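Long-range contact in ricin B-related lectin (Polyporus squamosus, PDB 5MUA), which binds beta-D-galactose through its beta-trefoil lectin part and calcium ions in a papain-like protease part that takes up the inhibitor E-64: residues M71-H76 with K111-F116. Residues are numbered along the deposited sequence; the frame is centred on the assembly and turned at random.
With GAL (beta-D-galactopyranose), chain J.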
ATOM      1  N   MET B  71      17.853 -18.141  19.770  1.00 10.82           N
ATOM      2  CA  MET B  71      18.497 -19.474  19.988  1.00 10.79           C
ATOM      3  C   MET B  71      19.396 -19.337  21.221  1.00 10.94           C
ATOM      4  O   MET B  71      20.240 -18.424  21.313  1.00 10.27           O
ATOM      5  CB  MET B  71      19.298 -19.875  18.818  1.00 11.17           C
ATOM      6  CG  MET B  71      19.839 -21.290  18.917  1.00 10.89           C
ATOM      7  SD  MET B  71      20.881 -21.685  17.427  0.75 12.40           S
ATOM      8  CE  MET B  71      19.685 -22.207  16.195  0.75 12.73           C
ATOM      9  N   ASP B  72      19.182 -20.218  22.188  1.00 11.39           N
ATOM     10  CA  ASP B  72      19.719 -20.020  23.531  1.00 11.17           C
ATOM     11  C   ASP B  72      20.151 -21.413  24.061  1.00 12.25           C
ATOM     12  O   ASP B  72      19.437 -22.414  23.901  1.00 11.12           O
ATOM     13  CB  ASP B  72      18.584 -19.355  24.359  1.00 11.11           C
ATOM     14  CG  ASP B  72      18.850 -19.294  25.914  1.00 11.93           C
ATOM     15  OD1 ASP B  72      19.053 -20.375  26.548  1.00 11.55           O
ATOM     16  OD2 ASP B  72      18.670 -18.176  26.454  1.00 11.85           O
ATOM     17  N   LEU B  73      21.336 -21.460  24.668  1.00 11.44           N
ATOM     18  CA  LEU B  73      21.836 -22.704  25.251  1.00 12.09           C
ATOM     19  C   LEU B  73      21.323 -22.727  26.722  1.00 12.88           C
ATOM     20  O   LEU B  73      21.737 -21.884  27.554  1.00 11.50           O
ATOM     21  CB  LEU B  73      23.355 -22.752  25.188  1.00 11.85           C
ATOM     22  CG  LEU B  73      23.964 -24.038  25.738  1.00 13.51           C
ATOM     23  CD1 LEU B  73      23.538 -25.296  24.960  1.00 15.09           C
ATOM     24  CD2 LEU B  73      25.453 -23.912  25.591  1.00 14.67           C
ATOM     25  N   ALA B  74      20.368 -23.602  26.985  1.00 12.25           N
ATOM     26  CA  ALA B  74      19.579 -23.597  28.212  1.00 12.89           C
ATOM     27  C   ALA B  74      20.426 -23.583  29.443  1.00 13.69           C
ATOM     28  O   ALA B  74      21.373 -24.395  29.616  1.00 13.16           O
ATOM     29  CB  ALA B  74      18.605 -24.816  28.256  1.00 13.04           C
ATOM     30  N   GLY B  75      20.184 -22.609  30.290  1.00 13.01           N
ATOM     31  CA  GLY B  75      20.873 -22.542  31.563  1.00 14.20           C
ATOM     32  C   GLY B  75      22.379 -22.258  31.494  1.00 13.83           C
ATOM     33  O   GLY B  75      23.107 -22.394  32.513  1.00 14.73           O
ATOM     34  N   HIS B  76      22.866 -21.791  30.354  1.00 13.65           N
ATOM     35  CA  HIS B  76      24.259 -21.505  30.093  1.00 12.81           C
ATOM     36  C   HIS B  76      25.140 -22.769  30.271  1.00 14.44           C
ATOM     37  O   HIS B  76      26.337 -22.629  30.478  1.00 13.76           O
ATOM     38  CB  HIS B  76      24.824 -20.391  31.020  1.00 14.41           C
ATOM     39  CG  HIS B  76      23.935 -19.198  31.149  1.00 14.73           C
ATOM     40  ND1 HIS B  76      24.252 -17.992  30.571  1.00 18.80           N
ATOM     41  CD2 HIS B  76      22.807 -19.002  31.860  1.00 14.41           C
ATOM     42  CE1 HIS B  76      23.294 -17.125  30.852  1.00 17.07           C
ATOM     43  NE2 HIS B  76      22.392 -17.732  31.599  1.00 17.34           N
ATOM     44  N   LYS B 111      29.221 -18.984  22.532  1.00 14.05           N
ATOM     45  CA  LYS B 111      30.323 -18.119  23.014  1.00 15.06           C
ATOM     46  C   LYS B 111      30.523 -18.432  24.485  1.00 17.03           C
ATOM     47  O   LYS B 111      31.652 -18.411  24.966  1.00 19.12           O
ATOM     48  CB  LYS B 111      29.956 -16.634  22.897  1.00 15.23           C
ATOM     49  CG  LYS B 111      31.088 -15.711  23.365  1.00 16.44           C
ATOM     50  CD  LYS B 111      30.635 -14.306  23.469  1.00 18.01           C
ATOM     51  CE  LYS B 111      31.682 -13.335  24.084  1.00 18.99           C
ATOM     52  NZ  LYS B 111      30.891 -12.075  24.280  1.00 22.00           N
ATOM     53  N   GLU B 112      29.457 -18.723  25.207  1.00 15.80           N
ATOM     54  CA  GLU B 112      29.602 -18.945  26.640  1.00 16.79           C
ATOM     55  C   GLU B 112      30.388 -20.200  26.944  1.00 17.80           C
ATOM     56  O   GLU B 112      31.349 -20.144  27.725  1.00 17.59           O
ATOM     57  CB  GLU B 112      28.266 -19.020  27.307  1.00 16.75           C
ATOM     58  CG  GLU B 112      28.010 -19.624  28.683  0.50 16.65           C
ATOM     59  CD  GLU B 112      28.306 -18.663  29.777  0.50 14.40           C
ATOM     60  OE1 GLU B 112      28.442 -19.129  30.910  0.50 14.27           O
ATOM     61  OE2 GLU B 112      28.346 -17.457  29.481  0.50 14.60           O
ATOM     62  N   THR B 113      30.022 -21.302  26.287  1.00 15.66           N
ATOM     63  CA  THR B 113      30.525 -22.616  26.676  1.00 14.50           C
ATOM     64  C   THR B 113      31.569 -23.233  25.822  1.00 14.63           C
ATOM     65  O   THR B 113      32.248 -24.131  26.281  1.00 14.01           O
ATOM     66  CB  THR B 113      29.376 -23.604  26.782  1.00 14.90           C
ATOM     67  OG1 THR B 113      28.822 -23.809  25.487  1.00 12.45           O
ATOM     68  CG2 THR B 113      28.327 -23.146  27.750  1.00 14.85           C
ATOM     69  N   GLY B 114      31.761 -22.767  24.588  1.00 14.40           N
ATOM     70  CA  GLY B 114      32.556 -23.503  23.636  1.00 14.50           C
ATOM     71  C   GLY B 114      31.931 -24.792  23.175  1.00 15.90           C
ATOM     72  O   GLY B 114      32.609 -25.551  22.470  1.00 16.37           O
ATOM     73  N   THR B 115      30.689 -25.115  23.581  1.00 13.69           N
ATOM     74  CA  THR B 115      30.016 -26.312  23.043  1.00 13.31           C
ATOM     75  C   THR B 115      29.234 -25.975  21.799  1.00 13.31           C
ATOM     76  O   THR B 115      28.945 -24.796  21.506  1.00 13.95           O
ATOM     77  CB  THR B 115      29.126 -27.005  24.073  1.00 13.02           C
ATOM     78  OG1 THR B 115      28.101 -26.128  24.508  1.00 12.51           O
ATOM     79  CG2 THR B 115      29.946 -27.420  25.315  1.00 13.89           C
ATOM     80  N   PHE B 116      28.935 -26.999  21.023  1.00 13.21           N
ATOM     81  CA  PHE B 116      28.434 -26.820  19.651  1.00 13.86           C
ATOM     82  C   PHE B 116      27.003 -27.258  19.506  1.00 11.81           C
ATOM     83  O   PHE B 116      26.559 -28.233  20.123  1.00 11.89           O
ATOM     84  CB  PHE B 116      29.290 -27.618  18.664  1.00 13.96           C
ATOM     85  CG  PHE B 116      30.705 -27.149  18.595  1.00 14.58           C
ATOM     86  CD1 PHE B 116      31.065 -26.137  17.779  1.00 14.62           C
ATOM     87  CD2 PHE B 116      31.686 -27.736  19.394  1.00 16.38           C
ATOM     88  CE1 PHE B 116      32.388 -25.681  17.711  1.00 15.55           C
ATOM     89  CE2 PHE B 116      33.013 -27.275  19.344  1.00 15.57           C
ATOM     90  CZ  PHE B 116      33.364 -26.277  18.475  1.00 16.08           C
TER
HETATM   91  C1  GAL J 301      18.564 -19.282  32.276  1.00 20.65           C
HETATM   92  C2  GAL J 301      19.277 -18.521  31.159  1.00 19.11           C
HETATM   93  C3  GAL J 301      18.415 -18.246  29.943  1.00 17.16           C
HETATM   94  C4  GAL J 301      17.724 -19.552  29.522  1.00 17.50           C
HETATM   95  C5  GAL J 301      17.023 -20.218  30.736  1.00 20.12           C
HETATM   96  C6  GAL J 301      16.434 -21.579  30.434  1.00 22.85           C
HETATM   97  O1  GAL J 301      19.570 -19.658  33.171  1.00 22.11           O
HETATM   98  O2  GAL J 301      19.716 -17.259  31.691  1.00 19.75           O
HETATM   99  O3  GAL J 301      19.281 -17.670  28.932  1.00 17.01           O
HETATM  100  O4  GAL J 301      18.770 -20.410  28.997  1.00 14.69           O
HETATM  101  O5  GAL J 301      17.955 -20.439  31.808  1.00 20.40           O
HETATM  102  O6  GAL J 301      15.721 -22.020  31.577  1.00 27.41           O
HETATM  103  O   HOH W   1      28.187 -21.467  31.843  1.00 17.96           O
HETATM  104  O   HOH W   2      25.740 -16.398  29.141  1.00 28.43           O
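Galactose O4 is gripped by two hydrogen bonds, one given to Asp72 OD1 at a very short 2.5 Å and one received from Gly75 N. The other carboxylate oxygen, Asp72 OD2, takes the sugar's O3 hydroxyl at 2.6 Å, so the acid holds two neighbouring hydroxyls at once. Gly75 is presented by a type II turn over Leu73-His76, closed by His76 N to Leu73 O. The turn also sets up the His76 ring, whose NE2 is bonded to GAL O2 at 2.7 Å. On the ring's other nitrogen, water 2 lies in the ring plane, 2.6 Å from His76 ND1, and donates to Glu112 OE2. A second water donates to both Glu112 OE1 and His76 O, so the polar link to Glu112, its chain bent at chi2 (83°), is water-mediated. Through these two waters Glu112 forms a second shell behind His76. Its carboxylate plane stands 70° from the imidazole, and with Glu112 OE2 4.3 Å from His76 ND1 its charge may favour a protonated ring. Deeper in, Leu73 meets Thr113 tip to tip, Leu73 CD2 3.4 Å from Thr113 OG1. Thr113 OG1 donates to Thr115 OG1 at 2.6 Å, while Thr113 CG2 packs against His76 O. In the beta-trefoil, the contact joins the galactose-binding turn after strand 70-73, which pairs with strand 82-87, to the loop between strands 107-110 and 116-120.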